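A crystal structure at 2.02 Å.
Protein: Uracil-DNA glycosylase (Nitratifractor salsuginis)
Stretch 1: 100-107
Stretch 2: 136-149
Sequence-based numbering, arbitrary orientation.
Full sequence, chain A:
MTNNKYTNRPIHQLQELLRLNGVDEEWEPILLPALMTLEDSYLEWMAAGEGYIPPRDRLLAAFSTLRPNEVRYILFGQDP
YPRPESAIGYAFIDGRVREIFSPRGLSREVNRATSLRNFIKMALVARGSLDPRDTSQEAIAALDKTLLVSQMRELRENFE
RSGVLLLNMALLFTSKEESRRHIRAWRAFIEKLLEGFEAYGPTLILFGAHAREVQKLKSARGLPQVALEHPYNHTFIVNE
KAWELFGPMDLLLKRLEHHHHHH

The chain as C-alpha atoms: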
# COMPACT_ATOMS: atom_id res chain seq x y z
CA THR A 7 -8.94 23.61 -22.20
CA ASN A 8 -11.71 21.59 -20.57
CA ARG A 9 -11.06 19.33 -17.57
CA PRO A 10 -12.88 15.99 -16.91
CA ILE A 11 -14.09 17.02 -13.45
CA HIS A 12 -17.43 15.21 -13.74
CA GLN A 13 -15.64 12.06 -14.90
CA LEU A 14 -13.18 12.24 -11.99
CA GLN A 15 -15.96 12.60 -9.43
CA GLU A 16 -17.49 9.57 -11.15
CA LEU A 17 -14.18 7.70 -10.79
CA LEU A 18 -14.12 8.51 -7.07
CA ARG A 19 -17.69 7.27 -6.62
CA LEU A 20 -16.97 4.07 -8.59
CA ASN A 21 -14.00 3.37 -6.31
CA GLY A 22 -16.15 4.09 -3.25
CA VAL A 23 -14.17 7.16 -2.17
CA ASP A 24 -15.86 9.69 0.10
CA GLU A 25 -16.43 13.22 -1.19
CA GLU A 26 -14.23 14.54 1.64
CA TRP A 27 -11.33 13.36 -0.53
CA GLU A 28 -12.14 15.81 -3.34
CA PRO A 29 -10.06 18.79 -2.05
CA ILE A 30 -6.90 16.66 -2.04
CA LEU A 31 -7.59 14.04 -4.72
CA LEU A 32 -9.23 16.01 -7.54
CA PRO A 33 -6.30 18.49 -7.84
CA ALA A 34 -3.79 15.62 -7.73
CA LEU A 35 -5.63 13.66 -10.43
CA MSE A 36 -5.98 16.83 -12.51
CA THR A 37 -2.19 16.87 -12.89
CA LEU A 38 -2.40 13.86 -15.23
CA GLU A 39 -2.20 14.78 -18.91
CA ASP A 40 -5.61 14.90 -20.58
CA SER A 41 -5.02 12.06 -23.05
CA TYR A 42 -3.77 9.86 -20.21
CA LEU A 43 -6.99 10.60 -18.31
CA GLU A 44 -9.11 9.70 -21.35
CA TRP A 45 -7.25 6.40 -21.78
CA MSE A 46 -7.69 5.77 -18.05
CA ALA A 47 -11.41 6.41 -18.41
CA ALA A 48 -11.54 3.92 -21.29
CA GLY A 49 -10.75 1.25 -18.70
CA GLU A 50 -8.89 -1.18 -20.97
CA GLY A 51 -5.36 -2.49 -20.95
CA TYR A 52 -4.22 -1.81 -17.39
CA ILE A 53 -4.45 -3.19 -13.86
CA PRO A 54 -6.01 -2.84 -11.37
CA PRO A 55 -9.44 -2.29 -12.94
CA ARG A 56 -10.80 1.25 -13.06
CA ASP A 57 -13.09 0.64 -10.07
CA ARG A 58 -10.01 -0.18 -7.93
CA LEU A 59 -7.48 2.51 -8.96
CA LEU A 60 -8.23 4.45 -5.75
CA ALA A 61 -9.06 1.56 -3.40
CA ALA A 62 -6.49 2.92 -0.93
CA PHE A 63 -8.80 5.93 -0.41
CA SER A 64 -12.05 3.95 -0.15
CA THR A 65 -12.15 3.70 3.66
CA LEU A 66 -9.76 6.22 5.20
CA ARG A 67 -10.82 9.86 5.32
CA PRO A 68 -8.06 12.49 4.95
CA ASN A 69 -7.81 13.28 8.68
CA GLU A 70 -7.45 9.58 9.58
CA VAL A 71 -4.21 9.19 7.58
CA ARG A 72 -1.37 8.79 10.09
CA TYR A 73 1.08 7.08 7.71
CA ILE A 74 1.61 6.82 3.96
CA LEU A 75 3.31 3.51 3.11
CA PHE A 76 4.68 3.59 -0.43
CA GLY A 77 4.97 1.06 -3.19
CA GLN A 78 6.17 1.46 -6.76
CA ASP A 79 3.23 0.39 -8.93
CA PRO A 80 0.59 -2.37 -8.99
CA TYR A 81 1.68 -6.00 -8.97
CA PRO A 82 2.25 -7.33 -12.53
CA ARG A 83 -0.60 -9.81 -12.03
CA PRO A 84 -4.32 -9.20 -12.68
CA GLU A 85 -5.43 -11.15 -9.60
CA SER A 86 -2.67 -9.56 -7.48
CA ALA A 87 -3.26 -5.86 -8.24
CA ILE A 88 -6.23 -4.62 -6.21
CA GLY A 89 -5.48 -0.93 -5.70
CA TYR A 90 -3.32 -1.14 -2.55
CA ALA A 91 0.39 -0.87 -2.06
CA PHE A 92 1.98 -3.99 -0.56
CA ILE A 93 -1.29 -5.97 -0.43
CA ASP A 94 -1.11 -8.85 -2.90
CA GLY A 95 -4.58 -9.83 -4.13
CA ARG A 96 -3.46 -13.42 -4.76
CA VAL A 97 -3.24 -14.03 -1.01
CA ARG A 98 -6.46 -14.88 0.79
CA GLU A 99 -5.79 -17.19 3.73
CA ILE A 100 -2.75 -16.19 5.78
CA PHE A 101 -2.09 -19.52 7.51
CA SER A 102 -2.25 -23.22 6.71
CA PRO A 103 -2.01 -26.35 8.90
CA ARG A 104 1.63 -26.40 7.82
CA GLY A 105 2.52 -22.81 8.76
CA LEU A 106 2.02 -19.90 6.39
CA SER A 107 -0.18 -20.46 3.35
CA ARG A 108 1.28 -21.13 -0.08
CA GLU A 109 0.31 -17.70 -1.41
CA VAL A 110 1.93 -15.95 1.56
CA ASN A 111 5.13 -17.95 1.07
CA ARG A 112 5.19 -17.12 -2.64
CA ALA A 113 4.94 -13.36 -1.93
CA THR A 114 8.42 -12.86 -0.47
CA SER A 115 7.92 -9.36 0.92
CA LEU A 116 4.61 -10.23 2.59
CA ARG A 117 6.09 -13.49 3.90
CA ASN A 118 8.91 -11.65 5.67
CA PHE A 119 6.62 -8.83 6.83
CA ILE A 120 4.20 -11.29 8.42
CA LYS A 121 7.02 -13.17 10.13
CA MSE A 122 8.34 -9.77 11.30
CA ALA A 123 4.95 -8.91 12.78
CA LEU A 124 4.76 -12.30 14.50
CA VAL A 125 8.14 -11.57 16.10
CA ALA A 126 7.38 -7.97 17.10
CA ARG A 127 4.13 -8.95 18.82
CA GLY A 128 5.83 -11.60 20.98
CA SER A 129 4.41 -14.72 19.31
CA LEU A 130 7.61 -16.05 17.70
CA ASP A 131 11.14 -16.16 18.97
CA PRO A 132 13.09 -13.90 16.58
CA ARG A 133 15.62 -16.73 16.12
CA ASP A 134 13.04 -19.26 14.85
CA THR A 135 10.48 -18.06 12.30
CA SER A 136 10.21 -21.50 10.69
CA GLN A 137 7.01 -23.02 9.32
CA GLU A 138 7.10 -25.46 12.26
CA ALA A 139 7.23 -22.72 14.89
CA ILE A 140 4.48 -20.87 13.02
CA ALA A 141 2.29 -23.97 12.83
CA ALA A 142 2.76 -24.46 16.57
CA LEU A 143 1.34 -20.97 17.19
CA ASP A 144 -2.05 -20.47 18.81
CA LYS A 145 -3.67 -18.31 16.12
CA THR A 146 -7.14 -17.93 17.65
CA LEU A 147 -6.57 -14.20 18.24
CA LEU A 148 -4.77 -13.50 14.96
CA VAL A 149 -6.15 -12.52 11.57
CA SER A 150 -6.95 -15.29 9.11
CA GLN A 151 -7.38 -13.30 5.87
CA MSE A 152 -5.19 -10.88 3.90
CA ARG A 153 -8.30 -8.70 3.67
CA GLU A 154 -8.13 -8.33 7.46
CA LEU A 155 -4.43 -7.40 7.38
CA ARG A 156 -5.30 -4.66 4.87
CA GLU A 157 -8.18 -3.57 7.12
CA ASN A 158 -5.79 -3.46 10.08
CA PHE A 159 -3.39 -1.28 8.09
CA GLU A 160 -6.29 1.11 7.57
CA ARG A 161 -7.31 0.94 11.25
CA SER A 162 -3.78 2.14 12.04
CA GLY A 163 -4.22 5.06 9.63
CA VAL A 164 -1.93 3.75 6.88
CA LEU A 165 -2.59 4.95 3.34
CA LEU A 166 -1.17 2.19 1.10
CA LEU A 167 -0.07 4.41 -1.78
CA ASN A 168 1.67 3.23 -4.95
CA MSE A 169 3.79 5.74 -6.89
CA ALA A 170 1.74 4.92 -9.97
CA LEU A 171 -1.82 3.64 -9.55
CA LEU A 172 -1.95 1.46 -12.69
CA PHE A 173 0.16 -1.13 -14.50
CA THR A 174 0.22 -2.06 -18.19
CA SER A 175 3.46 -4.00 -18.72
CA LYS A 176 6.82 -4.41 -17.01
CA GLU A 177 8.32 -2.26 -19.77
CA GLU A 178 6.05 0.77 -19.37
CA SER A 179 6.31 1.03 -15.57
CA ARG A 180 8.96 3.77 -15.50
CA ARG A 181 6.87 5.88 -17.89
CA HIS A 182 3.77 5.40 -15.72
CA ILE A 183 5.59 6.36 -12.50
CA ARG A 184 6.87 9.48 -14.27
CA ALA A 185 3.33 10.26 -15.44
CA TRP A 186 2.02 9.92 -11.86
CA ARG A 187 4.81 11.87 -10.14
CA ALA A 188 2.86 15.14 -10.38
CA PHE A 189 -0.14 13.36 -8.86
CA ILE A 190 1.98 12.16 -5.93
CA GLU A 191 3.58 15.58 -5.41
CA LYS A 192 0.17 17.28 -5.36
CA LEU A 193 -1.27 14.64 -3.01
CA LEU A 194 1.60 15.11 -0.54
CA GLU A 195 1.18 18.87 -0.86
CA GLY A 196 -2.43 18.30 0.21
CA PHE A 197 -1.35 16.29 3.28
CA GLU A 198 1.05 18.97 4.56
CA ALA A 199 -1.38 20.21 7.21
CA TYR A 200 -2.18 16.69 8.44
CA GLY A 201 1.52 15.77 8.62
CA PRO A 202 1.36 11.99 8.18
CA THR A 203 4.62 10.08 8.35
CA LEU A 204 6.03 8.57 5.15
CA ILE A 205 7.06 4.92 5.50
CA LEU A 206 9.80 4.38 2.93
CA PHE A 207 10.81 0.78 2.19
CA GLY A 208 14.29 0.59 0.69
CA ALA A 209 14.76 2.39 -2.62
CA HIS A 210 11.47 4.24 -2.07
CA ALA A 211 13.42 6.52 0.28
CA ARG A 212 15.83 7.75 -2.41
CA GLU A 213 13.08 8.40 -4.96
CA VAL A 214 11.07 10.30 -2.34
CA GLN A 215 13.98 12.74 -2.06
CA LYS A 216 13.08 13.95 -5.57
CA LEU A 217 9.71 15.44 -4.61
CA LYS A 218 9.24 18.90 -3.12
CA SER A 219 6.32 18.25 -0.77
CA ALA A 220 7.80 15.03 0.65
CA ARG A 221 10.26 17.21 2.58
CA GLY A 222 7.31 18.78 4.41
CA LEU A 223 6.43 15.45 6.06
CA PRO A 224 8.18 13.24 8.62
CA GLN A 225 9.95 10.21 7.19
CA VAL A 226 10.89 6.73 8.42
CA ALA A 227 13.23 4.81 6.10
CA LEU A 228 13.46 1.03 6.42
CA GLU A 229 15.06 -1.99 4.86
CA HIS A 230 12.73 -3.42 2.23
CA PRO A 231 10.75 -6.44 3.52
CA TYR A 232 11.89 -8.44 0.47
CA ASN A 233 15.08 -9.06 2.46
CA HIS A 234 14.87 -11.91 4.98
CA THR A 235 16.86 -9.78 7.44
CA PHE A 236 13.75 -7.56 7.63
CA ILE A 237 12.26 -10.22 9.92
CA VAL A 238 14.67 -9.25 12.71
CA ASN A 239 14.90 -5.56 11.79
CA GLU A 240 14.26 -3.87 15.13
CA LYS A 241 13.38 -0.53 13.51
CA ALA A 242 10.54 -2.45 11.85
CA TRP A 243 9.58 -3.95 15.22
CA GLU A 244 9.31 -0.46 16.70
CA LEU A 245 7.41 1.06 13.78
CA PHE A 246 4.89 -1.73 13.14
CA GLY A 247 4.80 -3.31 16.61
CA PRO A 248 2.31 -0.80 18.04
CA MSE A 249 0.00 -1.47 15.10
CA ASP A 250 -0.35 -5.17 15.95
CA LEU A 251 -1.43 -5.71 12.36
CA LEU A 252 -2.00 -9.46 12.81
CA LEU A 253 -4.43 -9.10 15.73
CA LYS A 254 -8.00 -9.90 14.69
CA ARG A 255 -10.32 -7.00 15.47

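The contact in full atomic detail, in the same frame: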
# COMPACT_ATOMS: atom_id res chain seq x y z
N ILE A 100 -4.10 -16.49 5.33
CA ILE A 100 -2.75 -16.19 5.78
C ILE A 100 -2.02 -17.46 6.19
O ILE A 100 -0.85 -17.66 5.85
CB ILE A 100 -2.77 -15.16 6.92
CG1 ILE A 100 -3.40 -13.85 6.46
CG2 ILE A 100 -1.37 -14.93 7.47
CD1 ILE A 100 -2.63 -13.15 5.36
N PHE A 101 -2.70 -18.34 6.92
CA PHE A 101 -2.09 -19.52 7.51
C PHE A 101 -2.61 -20.79 6.86
O PHE A 101 -3.62 -20.81 6.15
CB PHE A 101 -2.34 -19.55 9.02
CG PHE A 101 -1.76 -18.38 9.76
CD1 PHE A 101 -0.41 -18.33 10.06
CD2 PHE A 101 -2.57 -17.33 10.15
CE1 PHE A 101 0.13 -17.25 10.74
CE2 PHE A 101 -2.03 -16.24 10.83
CZ PHE A 101 -0.68 -16.21 11.12
N SER A 102 -1.89 -21.88 7.12
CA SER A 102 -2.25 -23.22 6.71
C SER A 102 -1.97 -24.15 7.89
O SER A 102 -1.34 -23.73 8.86
CB SER A 102 -1.47 -23.64 5.47
OG SER A 102 -0.16 -24.08 5.81
N PRO A 103 -2.43 -25.41 7.85
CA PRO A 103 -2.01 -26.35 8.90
C PRO A 103 -0.50 -26.50 8.99
O PRO A 103 0.02 -26.93 10.03
CB PRO A 103 -2.68 -27.66 8.47
CG PRO A 103 -3.89 -27.23 7.73
CD PRO A 103 -3.47 -25.99 6.98
N ARG A 104 0.21 -26.12 7.93
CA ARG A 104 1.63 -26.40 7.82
C ARG A 104 2.47 -25.20 8.26
O ARG A 104 3.68 -25.32 8.45
CB ARG A 104 1.94 -26.80 6.38
CG ARG A 104 1.15 -28.02 5.94
CD ARG A 104 0.52 -27.83 4.57
NE ARG A 104 1.50 -27.63 3.51
CZ ARG A 104 1.49 -26.59 2.68
NH1 ARG A 104 2.41 -26.49 1.73
NH2 ARG A 104 0.55 -25.65 2.79
N GLY A 105 1.83 -24.04 8.42
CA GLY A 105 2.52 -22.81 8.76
C GLY A 105 1.86 -21.64 8.08
O GLY A 105 0.67 -21.38 8.29
N LEU A 106 2.61 -20.92 7.25
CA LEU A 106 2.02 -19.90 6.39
C LEU A 106 1.47 -20.55 5.12
O LEU A 106 1.96 -21.60 4.67
CB LEU A 106 3.05 -18.84 6.02
CG LEU A 106 3.68 -18.07 7.18
CD1 LEU A 106 4.93 -17.34 6.71
CD2 LEU A 106 2.69 -17.09 7.79
N SER A 107 0.44 -19.93 4.55
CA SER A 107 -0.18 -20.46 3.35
C SER A 107 0.79 -20.41 2.18
O SER A 107 1.84 -19.76 2.23
CB SER A 107 -1.46 -19.69 3.02
OG SER A 107 -1.16 -18.39 2.55
N SER A 136 10.43 -20.39 11.60
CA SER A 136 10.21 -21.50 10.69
C SER A 136 8.72 -21.81 10.56
O SER A 136 7.89 -21.41 11.39
CB SER A 136 10.96 -22.74 11.17
OG SER A 136 10.60 -23.06 12.50
N GLN A 137 8.39 -22.56 9.51
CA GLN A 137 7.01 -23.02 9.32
C GLN A 137 6.55 -23.90 10.48
O GLN A 137 5.35 -23.95 10.77
CB GLN A 137 6.89 -23.79 8.00
CG GLN A 137 6.99 -22.93 6.75
CD GLN A 137 5.65 -22.32 6.37
OE1 GLN A 137 5.21 -21.34 6.96
NE2 GLN A 137 5.00 -22.91 5.37
N GLU A 138 7.48 -24.61 11.13
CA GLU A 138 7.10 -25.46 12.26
C GLU A 138 6.72 -24.62 13.47
O GLU A 138 5.68 -24.84 14.10
CB GLU A 138 8.25 -26.41 12.60
N ALA A 139 7.57 -23.64 13.81
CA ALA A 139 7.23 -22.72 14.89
C ALA A 139 5.92 -21.99 14.61
O ALA A 139 5.10 -21.82 15.52
CB ALA A 139 8.37 -21.71 15.09
N ILE A 140 5.70 -21.58 13.36
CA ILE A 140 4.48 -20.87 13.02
C ILE A 140 3.27 -21.78 13.15
O ILE A 140 2.22 -21.38 13.66
CB ILE A 140 4.59 -20.26 11.61
CG1 ILE A 140 5.60 -19.10 11.62
CG2 ILE A 140 3.24 -19.79 11.10
CD1 ILE A 140 5.77 -18.43 10.27
N ALA A 141 3.39 -23.03 12.69
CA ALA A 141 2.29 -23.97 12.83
C ALA A 141 1.97 -24.23 14.29
O ALA A 141 0.79 -24.38 14.66
CB ALA A 141 2.62 -25.28 12.11
N ALA A 142 2.99 -24.27 15.15
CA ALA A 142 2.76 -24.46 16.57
C ALA A 142 2.07 -23.28 17.24
O ALA A 142 1.63 -23.42 18.39
CB ALA A 142 4.09 -24.74 17.28
N LEU A 143 1.95 -22.14 16.57
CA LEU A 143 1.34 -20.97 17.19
C LEU A 143 -0.16 -21.14 17.39
O LEU A 143 -0.88 -21.64 16.51
CB LEU A 143 1.60 -19.71 16.35
CG LEU A 143 2.65 -18.74 16.89
CD1 LEU A 143 2.19 -18.21 18.23
CD2 LEU A 143 4.00 -19.39 17.02
N ASP A 144 -0.63 -20.70 18.55
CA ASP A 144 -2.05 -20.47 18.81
C ASP A 144 -2.46 -19.22 18.04
O ASP A 144 -2.04 -18.11 18.37
CB ASP A 144 -2.28 -20.30 20.31
CG ASP A 144 -3.76 -20.24 20.67
OD1 ASP A 144 -4.60 -20.03 19.78
OD2 ASP A 144 -4.07 -20.40 21.87
N LYS A 145 -3.28 -19.40 17.01
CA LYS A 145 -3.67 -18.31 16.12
C LYS A 145 -5.12 -17.88 16.31
O LYS A 145 -5.69 -17.23 15.43
CB LYS A 145 -3.44 -18.72 14.66
CG LYS A 145 -2.02 -19.19 14.37
CD LYS A 145 -1.93 -19.79 12.98
CE LYS A 145 -0.64 -20.55 12.81
NZ LYS A 145 -0.42 -21.51 13.94
N THR A 146 -5.72 -18.23 17.45
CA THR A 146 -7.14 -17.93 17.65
C THR A 146 -7.40 -16.44 17.74
O THR A 146 -8.51 -15.99 17.43
CB THR A 146 -7.66 -18.64 18.90
OG1 THR A 146 -6.88 -18.24 20.03
CG2 THR A 146 -7.58 -20.15 18.73
N LEU A 147 -6.41 -15.65 18.15
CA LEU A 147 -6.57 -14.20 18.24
C LEU A 147 -6.10 -13.47 16.99
O LEU A 147 -6.37 -12.27 16.85
CB LEU A 147 -5.81 -13.65 19.45
CG LEU A 147 -6.12 -14.22 20.84
CD1 LEU A 147 -5.31 -13.50 21.90
CD2 LEU A 147 -7.60 -14.14 21.14
N LEU A 148 -5.41 -14.15 16.09
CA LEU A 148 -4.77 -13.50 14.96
C LEU A 148 -5.69 -13.48 13.74
O LEU A 148 -6.64 -14.26 13.64
CB LEU A 148 -3.46 -14.19 14.60
CG LEU A 148 -2.45 -14.33 15.74
CD1 LEU A 148 -1.16 -14.98 15.25
CD2 LEU A 148 -2.18 -12.98 16.38
N VAL A 149 -5.40 -12.57 12.81
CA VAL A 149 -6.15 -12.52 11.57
C VAL A 149 -6.02 -13.85 10.84
O VAL A 149 -5.08 -14.62 11.04
CB VAL A 149 -5.67 -11.36 10.67
CG1 VAL A 149 -5.94 -10.02 11.33
CG2 VAL A 149 -4.20 -11.52 10.33
O HOH W 1 2.70 -23.83 3.22

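Phe-101 lies at the apolar centre of the contact, its CA-to-CB bond directed toward the second stretch. The aliphatic part of Lys-145 covers one face of its ring: CD of Lys-145 is 3.5 Å from CG of Phe-101 and lies over the ring face, 3.6 Å from the centroid of the Phe-101 ring, displaced toward CG, a CH-pi contact. CG2 of Ile-140 meets the ring edge, 4.0 Å from CE1 of Phe-101, and the carbonyl O of Val-149 also lies near the ring plane, 3.5 Å from CE2 of Phe-101, where the weakly positive ring hydrogens suit an acceptor. Leu-148 CD1 adds a looser contact, 4.3 Å from Phe-101 CZ. While the lysine's methylenes lie on the ring, its ammonium group is held by backbone carbonyls: Lys-145 NZ donates to Leu-143 O at 2.6 Å and to Ile-140 O at 2.7 Å.

Ile-140 also extends the apolar surface to Leu-106, with its CD1 3.7 Å from Leu-106 CG. Between Phe-101 and Leu-106 the first stretch folds back on itself through a type I turn from Ser-102 to Gly-105, closed by the bond from Gly-105 N to Ser-102 O (3.2 Å). The nearest CA atoms across the two stretches are those of Gly-105 and Ala-141, 4.2 Å apart. Gly-105 has backbone angles that call for glycine, and a CB there would also clash with Gln-137 OE1.

At the polar edge, Gln-137 uses its side-chain amide to pair with the backbone of Leu-106. Leu-106 N donates to Gln-137 OE1 in a short, nearly straight hydrogen bond of 2.6 Å, while Gln-137 NE2 returns a weak one to Leu-106 O at 3.4 Å. Water 1 supplements this weaker arm, donating to Leu-106 O (2.8 Å) and accepting weakly from Gln-137 NE2 (3.3 Å).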